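Pentacotripeptide-repeat region of PRORP domain-containing protein (Brachypodium distachyon, PDB 4ME2) probably binds specific RNA sequences as a chloroplast pentatricopeptide repeat protein associated with group II intron RNA, built as an all-helical array of helix-turn-helix repeats. Local coordinates at residues S44-A52 against D84-L92; Y114-V125 against V139-K150. All coordinates share one frame; numbering follows the deposited sequence.

Interaction 1: residues S44-A52 against D84-L92; sequences SLSTEAIHA and DLLAAMAEL
In the helix-turn-helix array of this pentatricopeptide repeat protein, the N-terminal end of helix 47-59 packs on helix 82-94 through the N-cap Ser46, whose OG donates a very short hydrogen bond of 2.5 Å to Asp84 OD1. The same OG accepts from Ala49 N (3.2 Å, N-H...O angle 157°), so one hydroxyl both caps its own helix and ties it to helix 82-94. With OG lodged between the backbone N and the carbonyl carbon (chi1 63°), the hydroxyl can do both. Water 1 donates to Asp84 OD1 and Ser44 O and accepts from Ser46 N, doubling the link. At OD2, the Glu48 CG methylene passes at 3.4 Å; its carboxylate remains near that of Asp84, a like-charge proximity that probably costs some energy. Small residues let the axes of segments 47-52 and 84-92 approach to 8.6 Å, crossing at -47°: Ala49 CB rests on Asp84 O and lies 4.3 Å from Ala87 CB, with Ala88 CB close by. Leu45 crosses Glu91 at about a right angle. Bent at chi2, Glu91 turns its carboxylate to a salt bridge with Arg94, while Leu45 CD1 touches its CD at 3.7 Å and CD2 meets its CB.

Interaction 2: residues Y114-V125 against V139-K150; sequences YRPDPELYATFV and VDALVEAFIEEK
Tyr121 reaches from helix 118-126 to the antiparallel helix 133-151, meeting Leu142, Phe146 and Glu149 in turn. From CB, its CG lies anti to the carbonyl carbon (chi1 -64°), which directs the ring across the interface. Tyr121 CD1 and CE1 meet Leu142 CD1, a CH-pi contact in which the methyl sits over one face, 4.3 Å from the Tyr121 ring centroid. Along the edge formed by CD2 and CE2, the ring runs against Phe146, with Tyr121 CE2 3.5 Å from Phe146 CD1; the pair is offset edge-to-face, Tyr121 supplying the edge and the planes meeting at 69°. At the tip, Tyr121 OH donates a very short bond of 2.5 Å to Glu149 OE2, which lies near the ring plane. Tyr114 OH is 2.6 Å from Tyr121 OH, placing a second phenol beside this bond. Glu149 extends beyond CG, and Pro116 CB packs on its OE2 at 3.4 Å. Its OE1 forms a salt bridge with Arg109. Pro118 CG touches Phe146 CZ at 3.7 Å, and Val125 CG2 meets Val139 CG1 at the far end. Helix 98-109 covers Tyr121 and Phe124 through Leu105, whereas helix 168-180 packs against Val125 and Val139 through Leu178.

Overall arrangement
Interactions 1 and 2 follow one another along the chain, the first closing before the second opens, and their centres lie about 21 Å apart. Interaction 1 is near the N-terminal end of the helical array, its centre about 21 Å from that of the chain; interaction 2 is buried, its centre about 3 Å from that of the chain. They nevertheless touch: Met89 SD packs 3.9 Å from Phe124 CZ. Helix 98-109 bridges them as well, since its Leu105 meets both Met89 and Phe124. Interaction 1 joins helices with one other between them in the chain, interaction 2 consecutive ones, within an array that probably serves sequence-specific RNA binding, yet neither contact includes a bound ligand.

Interaction 1: residues S44-A52 against D84-L92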
loop_
_atom_site.group_PDB
_atom_site.type_symbol
_atom_site.label_atom_id
_atom_site.label_comp_id
_atom_site.label_asym_id
_atom_site.label_seq_id
_atom_site.Cartn_x
_atom_site.Cartn_y
_atom_site.Cartn_z
ATOM N N SER A 44 16.339 9.347 12.607
ATOM C CA SER A 44 17.480 8.913 13.463
ATOM C C SER A 44 18.147 7.664 12.892
ATOM O O SER A 44 17.696 6.538 13.123
ATOM C CB SER A 44 17.012 8.669 14.900
ATOM O OG SER A 44 15.913 7.774 14.933
ATOM N N LEU A 45 19.217 7.879 12.133
ATOM C CA LEU A 45 19.974 6.792 11.531
ATOM C C LEU A 45 21.043 6.255 12.464
ATOM O O LEU A 45 21.969 6.972 12.845
ATOM C CB LEU A 45 20.651 7.262 10.249
ATOM C CG LEU A 45 19.884 7.168 8.940
ATOM C CD1 LEU A 45 20.787 7.697 7.841
ATOM C CD2 LEU A 45 19.457 5.736 8.663
ATOM N N SER A 46 20.930 4.984 12.813
ATOM C CA SER A 46 21.953 4.337 13.612
ATOM C C SER A 46 23.091 3.831 12.739
ATOM O O SER A 46 22.987 3.794 11.512
ATOM C CB SER A 46 21.350 3.164 14.366
ATOM O OG SER A 46 20.871 2.195 13.447
ATOM N N THR A 47 24.175 3.419 13.384
ATOM C CA THR A 47 25.284 2.803 12.678
ATOM C C THR A 47 24.824 1.600 11.852
ATOM O O THR A 47 25.151 1.489 10.671
ATOM C CB THR A 47 26.375 2.361 13.659
ATOM O OG1 THR A 47 26.891 3.515 14.330
ATOM C CG2 THR A 47 27.503 1.652 12.924
ATOM N N GLU A 48 24.057 0.709 12.469
ATOM C CA GLU A 48 23.615 -0.490 11.758
ATOM C C GLU A 48 22.667 -0.178 10.597
ATOM O O GLU A 48 22.717 -0.854 9.570
ATOM C CB GLU A 48 23.042 -1.563 12.698
ATOM C CG GLU A 48 22.361 -1.052 13.955
ATOM C CD GLU A 48 23.341 -0.482 14.967
ATOM O OE1 GLU A 48 24.280 -1.189 15.389
ATOM O OE2 GLU A 48 23.163 0.683 15.347
ATOM N N ALA A 49 21.813 0.834 10.751
ATOM C CA ALA A 49 20.919 1.242 9.662
ATOM C C ALA A 49 21.721 1.788 8.485
ATOM O O ALA A 49 21.492 1.399 7.338
ATOM C CB ALA A 49 19.904 2.264 10.139
ATOM N N ILE A 50 22.667 2.682 8.772
ATOM C CA ILE A 50 23.529 3.241 7.728
ATOM C C ILE A 50 24.247 2.143 6.946
ATOM O O ILE A 50 24.254 2.151 5.708
ATOM C CB ILE A 50 24.552 4.249 8.297
ATOM C CG1 ILE A 50 23.833 5.528 8.728
ATOM C CG2 ILE A 50 25.626 4.570 7.263
ATOM C CD1 ILE A 50 24.738 6.597 9.300
ATOM N N HIS A 51 24.846 1.197 7.666
ATOM C CA HIS A 51 25.526 0.073 7.032
ATOM C C HIS A 51 24.589 -0.717 6.160
ATOM O O HIS A 51 24.950 -1.100 5.047
ATOM C CB HIS A 51 26.197 -0.831 8.067
ATOM C CG HIS A 51 27.516 -0.301 8.579
ATOM N ND1 HIS A 51 28.023 -0.650 9.779
ATOM C CD2 HIS A 51 28.433 0.583 8.008
ATOM C CE1 HIS A 51 29.202 -0.027 9.967
ATOM N NE2 HIS A 51 29.452 0.728 8.882
ATOM N N ALA A 52 23.370 -0.949 6.651
ATOM C CA ALA A 52 22.377 -1.728 5.914
ATOM C C ALA A 52 21.915 -1.019 4.641
ATOM O O ALA A 52 21.729 -1.660 3.602
ATOM C CB ALA A 52 21.192 -2.067 6.805
ATOM N N ASP A 84 15.820 0.098 13.658
ATOM C CA ASP A 84 16.843 0.213 12.621
ATOM C C ASP A 84 16.290 -0.123 11.234
ATOM O O ASP A 84 16.642 0.527 10.242
ATOM C CB ASP A 84 18.048 -0.664 12.959
ATOM C CG ASP A 84 18.755 -0.221 14.240
ATOM O OD1 ASP A 84 18.921 0.999 14.448
ATOM O OD2 ASP A 84 19.139 -1.096 15.045
ATOM N N LEU A 85 15.417 -1.124 11.154
ATOM C CA LEU A 85 14.822 -1.472 9.863
ATOM C C LEU A 85 13.978 -0.323 9.315
ATOM O O LEU A 85 14.097 0.047 8.143
ATOM C CB LEU A 85 13.983 -2.754 9.954
ATOM C CG LEU A 85 13.325 -3.196 8.636
ATOM C CD1 LEU A 85 14.344 -3.309 7.512
ATOM C CD2 LEU A 85 12.577 -4.513 8.785
ATOM N N LEU A 86 13.115 0.228 10.160
ATOM C CA LEU A 86 12.267 1.336 9.755
ATOM C C LEU A 86 13.092 2.583 9.431
ATOM O O LEU A 86 12.714 3.353 8.553
ATOM C CB LEU A 86 11.209 1.631 10.822
ATOM C CG LEU A 86 10.211 0.500 11.109
ATOM C CD1 LEU A 86 9.345 0.849 12.311
ATOM C CD2 LEU A 86 9.342 0.197 9.898
ATOM N N ALA A 87 14.207 2.775 10.131
ATOM C CA ALA A 87 15.084 3.921 9.859
ATOM C C ALA A 87 15.770 3.754 8.507
ATOM O O ALA A 87 15.894 4.721 7.754
ATOM C CB ALA A 87 16.115 4.111 10.965
ATOM N N ALA A 88 16.203 2.530 8.208
ATOM C CA ALA A 88 16.818 2.219 6.912
ATOM C C ALA A 88 15.817 2.431 5.780
ATOM O O ALA A 88 16.143 3.026 4.748
ATOM C CB ALA A 88 17.353 0.795 6.891
ATOM N N MET A 89 14.593 1.941 5.975
ATOM C CA MET A 89 13.524 2.160 5.005
ATOM C C MET A 89 13.306 3.647 4.740
ATOM O O MET A 89 13.250 4.077 3.588
ATOM C CB MET A 89 12.220 1.523 5.496
ATOM C CG MET A 89 11.073 1.639 4.513
ATOM S SD MET A 89 9.548 0.995 5.215
ATOM C CE MET A 89 9.247 2.202 6.499
ATOM N N ALA A 90 13.198 4.425 5.811
ATOM C CA ALA A 90 12.899 5.849 5.691
ATOM C C ALA A 90 14.041 6.599 5.019
ATOM O O ALA A 90 13.805 7.540 4.270
ATOM C CB ALA A 90 12.590 6.451 7.056
ATOM N N GLU A 91 15.272 6.188 5.289
ATOM C CA GLU A 91 16.419 6.823 4.648
ATOM C C GLU A 91 16.483 6.505 3.155
ATOM O O GLU A 91 16.835 7.366 2.344
ATOM C CB GLU A 91 17.718 6.430 5.336
ATOM C CG GLU A 91 18.974 7.010 4.688
ATOM C CD GLU A 91 19.055 8.534 4.739
ATOM O OE1 GLU A 91 18.204 9.187 5.384
ATOM O OE2 GLU A 91 19.992 9.092 4.130
ATOM N N LEU A 92 16.146 5.276 2.786
ATOM C CA LEU A 92 16.060 4.934 1.368
ATOM C C LEU A 92 14.972 5.761 0.670
ATOM O O LEU A 92 15.166 6.219 -0.457
ATOM C CB LEU A 92 15.831 3.433 1.178
ATOM C CG LEU A 92 17.006 2.521 1.534
ATOM C CD1 LEU A 92 16.485 1.124 1.826
ATOM C CD2 LEU A 92 18.079 2.488 0.448
HETATM O O HOH W 1 18.385 3.559 13.017
#

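Interaction 2: residues Y114-V125 against V139-K150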
loop_
_atom_site.group_PDB
_atom_site.type_symbol
_atom_site.label_atom_id
_atom_site.label_comp_id
_atom_site.label_asym_id
_atom_site.label_seq_id
_atom_site.Cartn_x
_atom_site.Cartn_y
_atom_site.Cartn_z
ATOM N N TYR A 114 5.231 -6.173 13.073
ATOM C CA TYR A 114 4.593 -5.357 12.036
ATOM C C TYR A 114 3.086 -5.187 12.209
ATOM O O TYR A 114 2.377 -6.150 12.503
ATOM C CB TYR A 114 4.899 -5.920 10.646
ATOM C CG TYR A 114 4.393 -5.053 9.517
ATOM C CD1 TYR A 114 5.082 -3.904 9.133
ATOM C CD2 TYR A 114 3.220 -5.377 8.837
ATOM C CE1 TYR A 114 4.619 -3.106 8.102
ATOM C CE2 TYR A 114 2.748 -4.580 7.804
ATOM C CZ TYR A 114 3.451 -3.445 7.447
ATOM O OH TYR A 114 3.003 -2.648 6.424
ATOM N N ARG A 115 2.620 -3.955 12.022
ATOM C CA ARG A 115 1.193 -3.635 11.974
ATOM C C ARG A 115 0.838 -2.860 10.704
ATOM O O ARG A 115 1.288 -1.725 10.523
ATOM C CB ARG A 115 0.783 -2.818 13.191
ATOM C CG ARG A 115 0.759 -3.607 14.487
ATOM C CD ARG A 115 1.511 -2.865 15.576
ATOM N NE ARG A 115 0.773 -1.722 16.113
ATOM C CZ ARG A 115 -0.085 -1.781 17.131
ATOM N NH1 ARG A 115 -0.338 -2.935 17.734
ATOM N NH2 ARG A 115 -0.699 -0.681 17.542
ATOM N N PRO A 116 0.005 -3.457 9.838
ATOM C CA PRO A 116 -0.383 -2.812 8.582
ATOM C C PRO A 116 -0.925 -1.407 8.814
ATOM O O PRO A 116 -1.786 -1.204 9.676
ATOM C CB PRO A 116 -1.489 -3.725 8.045
ATOM C CG PRO A 116 -1.185 -5.059 8.631
ATOM C CD PRO A 116 -0.631 -4.778 9.996
ATOM N N ASP A 117 -0.397 -0.449 8.059
ATOM C CA ASP A 117 -0.822 0.935 8.143
ATOM C C ASP A 117 -1.099 1.401 6.719
ATOM O O ASP A 117 -0.161 1.594 5.942
ATOM C CB ASP A 117 0.267 1.786 8.809
ATOM C CG ASP A 117 -0.083 3.267 8.870
ATOM O OD1 ASP A 117 -1.239 3.647 8.592
ATOM O OD2 ASP A 117 0.819 4.063 9.206
ATOM N N PRO A 118 -2.386 1.558 6.364
ATOM C CA PRO A 118 -2.715 2.007 5.011
ATOM C C PRO A 118 -2.144 3.386 4.686
ATOM O O PRO A 118 -1.935 3.695 3.518
ATOM C CB PRO A 118 -4.249 2.053 5.011
ATOM C CG PRO A 118 -4.666 1.148 6.118
ATOM C CD PRO A 118 -3.595 1.256 7.156
ATOM N N GLU A 119 -1.904 4.207 5.703
ATOM C CA GLU A 119 -1.340 5.532 5.478
ATOM C C GLU A 119 0.130 5.444 5.061
ATOM O O GLU A 119 0.588 6.229 4.227
ATOM C CB GLU A 119 -1.535 6.436 6.706
ATOM C CG GLU A 119 -1.178 7.894 6.454
ATOM C CD GLU A 119 -1.799 8.847 7.458
ATOM O OE1 GLU A 119 -2.495 8.380 8.386
ATOM O OE2 GLU A 119 -1.593 10.068 7.312
ATOM N N LEU A 120 0.861 4.483 5.621
ATOM C CA LEU A 120 2.238 4.249 5.200
ATOM C C LEU A 120 2.231 3.766 3.754
ATOM O O LEU A 120 3.012 4.240 2.915
ATOM C CB LEU A 120 2.925 3.219 6.097
ATOM C CG LEU A 120 4.355 2.845 5.687
ATOM C CD1 LEU A 120 5.245 4.081 5.583
ATOM C CD2 LEU A 120 4.940 1.833 6.661
ATOM N N TYR A 121 1.333 2.835 3.456
ATOM C CA TYR A 121 1.186 2.386 2.073
ATOM C C TYR A 121 0.847 3.556 1.144
ATOM O O TYR A 121 1.355 3.632 0.023
ATOM C CB TYR A 121 0.142 1.273 1.949
ATOM C CG TYR A 121 0.499 -0.017 2.666
ATOM C CD1 TYR A 121 1.832 -0.362 2.937
ATOM C CD2 TYR A 121 -0.502 -0.900 3.071
ATOM C CE1 TYR A 121 2.148 -1.550 3.587
ATOM C CE2 TYR A 121 -0.194 -2.090 3.718
ATOM C CZ TYR A 121 1.124 -2.412 3.981
ATOM O OH TYR A 121 1.422 -3.597 4.628
ATOM N N ALA A 122 -0.009 4.467 1.608
ATOM C CA ALA A 122 -0.371 5.638 0.816
ATOM C C ALA A 122 0.863 6.459 0.458
ATOM O O ALA A 122 0.975 6.943 -0.667
ATOM C CB ALA A 122 -1.401 6.497 1.545
ATOM N N THR A 123 1.792 6.592 1.405
ATOM C CA THR A 123 3.037 7.323 1.163
ATOM C C THR A 123 3.900 6.664 0.075
ATOM O O THR A 123 4.462 7.353 -0.784
ATOM C CB THR A 123 3.818 7.546 2.471
ATOM O OG1 THR A 123 3.054 8.421 3.313
ATOM C CG2 THR A 123 5.174 8.190 2.193
ATOM N N PHE A 124 3.984 5.335 0.091
ATOM C CA PHE A 124 4.696 4.625 -0.971
ATOM C C PHE A 124 4.011 4.789 -2.325
ATOM O O PHE A 124 4.674 4.860 -3.354
ATOM C CB PHE A 124 4.883 3.148 -0.613
ATOM C CG PHE A 124 6.092 2.890 0.231
ATOM C CD1 PHE A 124 7.312 2.587 -0.363
ATOM C CD2 PHE A 124 6.029 2.986 1.621
ATOM C CE1 PHE A 124 8.443 2.361 0.409
ATOM C CE2 PHE A 124 7.161 2.762 2.399
ATOM C CZ PHE A 124 8.368 2.451 1.789
ATOM N N VAL A 125 2.683 4.863 -2.328
ATOM C CA VAL A 125 1.957 5.069 -3.575
ATOM C C VAL A 125 2.256 6.453 -4.157
ATOM O O VAL A 125 2.613 6.580 -5.334
ATOM C CB VAL A 125 0.433 4.888 -3.399
ATOM C CG1 VAL A 125 -0.304 5.246 -4.684
ATOM C CG2 VAL A 125 0.106 3.456 -2.992
ATOM N N VAL A 139 3.256 -1.228 -7.178
ATOM C CA VAL A 139 2.179 -0.647 -6.368
ATOM C C VAL A 139 0.951 -1.565 -6.373
ATOM O O VAL A 139 0.342 -1.797 -5.327
ATOM C CB VAL A 139 1.791 0.776 -6.826
ATOM C CG1 VAL A 139 0.481 1.210 -6.184
ATOM C CG2 VAL A 139 2.889 1.768 -6.480
ATOM N N ASP A 140 0.577 -2.095 -7.537
ATOM C CA ASP A 140 -0.569 -3.006 -7.598
ATOM C C ASP A 140 -0.337 -4.228 -6.715
ATOM O O ASP A 140 -1.260 -4.700 -6.040
ATOM C CB ASP A 140 -0.851 -3.468 -9.031
ATOM C CG ASP A 140 -1.317 -2.350 -9.936
ATOM O OD1 ASP A 140 -1.597 -1.229 -9.459
ATOM O OD2 ASP A 140 -1.394 -2.610 -11.156
ATOM N N ALA A 141 0.896 -4.736 -6.740
ATOM C CA ALA A 141 1.272 -5.890 -5.936
ATOM C C ALA A 141 1.223 -5.571 -4.441
ATOM O O ALA A 141 0.788 -6.406 -3.648
ATOM C CB ALA A 141 2.648 -6.412 -6.340
ATOM N N LEU A 142 1.648 -4.365 -4.068
ATOM C CA LEU A 142 1.588 -3.938 -2.670
ATOM C C LEU A 142 0.143 -3.925 -2.169
ATOM O O LEU A 142 -0.130 -4.325 -1.028
ATOM C CB LEU A 142 2.237 -2.561 -2.497
ATOM C CG LEU A 142 2.181 -1.941 -1.091
ATOM C CD1 LEU A 142 2.892 -2.828 -0.076
ATOM C CD2 LEU A 142 2.767 -0.538 -1.104
ATOM N N VAL A 143 -0.779 -3.483 -3.024
ATOM C CA VAL A 143 -2.195 -3.449 -2.664
ATOM C C VAL A 143 -2.757 -4.860 -2.486
ATOM O O VAL A 143 -3.495 -5.115 -1.536
ATOM C CB VAL A 143 -3.029 -2.611 -3.653
ATOM C CG1 VAL A 143 -4.516 -2.825 -3.422
ATOM C CG2 VAL A 143 -2.680 -1.140 -3.499
ATOM N N GLU A 144 -2.390 -5.778 -3.376
ATOM C CA GLU A 144 -2.767 -7.179 -3.191
ATOM C C GLU A 144 -2.229 -7.733 -1.873
ATOM O O GLU A 144 -2.933 -8.470 -1.185
ATOM C CB GLU A 144 -2.299 -8.045 -4.361
ATOM C CG GLU A 144 -2.996 -7.723 -5.672
ATOM C CD GLU A 144 -4.500 -7.870 -5.593
ATOM O OE1 GLU A 144 -4.978 -8.957 -5.198
ATOM O OE2 GLU A 144 -5.211 -6.904 -5.935
ATOM N N ALA A 145 -0.998 -7.358 -1.520
ATOM C CA ALA A 145 -0.365 -7.824 -0.282
ATOM C C ALA A 145 -1.077 -7.278 0.953
ATOM O O ALA A 145 -1.213 -7.980 1.953
ATOM C CB ALA A 145 1.120 -7.471 -0.260
ATOM N N PHE A 146 -1.534 -6.034 0.868
ATOM C CA PHE A 146 -2.281 -5.405 1.946
ATOM C C PHE A 146 -3.605 -6.133 2.152
ATOM O O PHE A 146 -3.958 -6.478 3.275
ATOM C CB PHE A 146 -2.512 -3.925 1.628
ATOM C CG PHE A 146 -3.514 -3.246 2.528
ATOM C CD1 PHE A 146 -3.411 -3.334 3.916
ATOM C CD2 PHE A 146 -4.542 -2.485 1.984
ATOM C CE1 PHE A 146 -4.328 -2.692 4.740
ATOM C CE2 PHE A 146 -5.459 -1.834 2.801
ATOM C CZ PHE A 146 -5.353 -1.942 4.181
ATOM N N ILE A 147 -4.325 -6.378 1.063
ATOM C CA ILE A 147 -5.624 -7.043 1.168
ATOM C C ILE A 147 -5.450 -8.441 1.758
ATOM O O ILE A 147 -6.193 -8.837 2.660
ATOM C CB ILE A 147 -6.376 -7.065 -0.183
ATOM C CG1 ILE A 147 -6.741 -5.635 -0.591
ATOM C CG2 ILE A 147 -7.639 -7.917 -0.094
ATOM C CD1 ILE A 147 -7.249 -5.496 -2.012
ATOM N N GLU A 148 -4.443 -9.162 1.268
ATOM C CA GLU A 148 -4.148 -10.511 1.753
ATOM C C GLU A 148 -3.755 -10.518 3.230
ATOM O O GLU A 148 -4.288 -11.316 4.009
ATOM C CB GLU A 148 -3.072 -11.189 0.899
ATOM C CG GLU A 148 -2.535 -12.480 1.513
ATOM C CD GLU A 148 -2.093 -13.511 0.486
ATOM O OE1 GLU A 148 -2.121 -13.216 -0.728
ATOM O OE2 GLU A 148 -1.725 -14.636 0.900
ATOM N N GLU A 149 -2.841 -9.635 3.627
ATOM C CA GLU A 149 -2.404 -9.623 5.023
ATOM C C GLU A 149 -3.556 -9.334 5.990
ATOM O O GLU A 149 -3.536 -9.784 7.131
ATOM C CB GLU A 149 -1.222 -8.670 5.255
ATOM C CG GLU A 149 -1.571 -7.191 5.249
ATOM C CD GLU A 149 -0.359 -6.282 5.123
ATOM O OE1 GLU A 149 0.784 -6.779 5.134
ATOM O OE2 GLU A 149 -0.557 -5.057 5.023
ATOM N N LYS A 150 -4.568 -8.605 5.529
ATOM C CA LYS A 150 -5.743 -8.341 6.353
ATOM C C LYS A 150 -6.669 -9.550 6.379
ATOM O O LYS A 150 -7.056 -10.020 7.445
ATOM C CB LYS A 150 -6.503 -7.120 5.836
ATOM C CG LYS A 150 -5.691 -5.837 5.814
ATOM C CD LYS A 150 -5.477 -5.268 7.207
ATOM C CE LYS A 150 -6.786 -4.770 7.801
ATOM N NZ LYS A 150 -6.563 -4.037 9.076
HETATM O O HOH W 2 -4.788 -2.050 8.358
#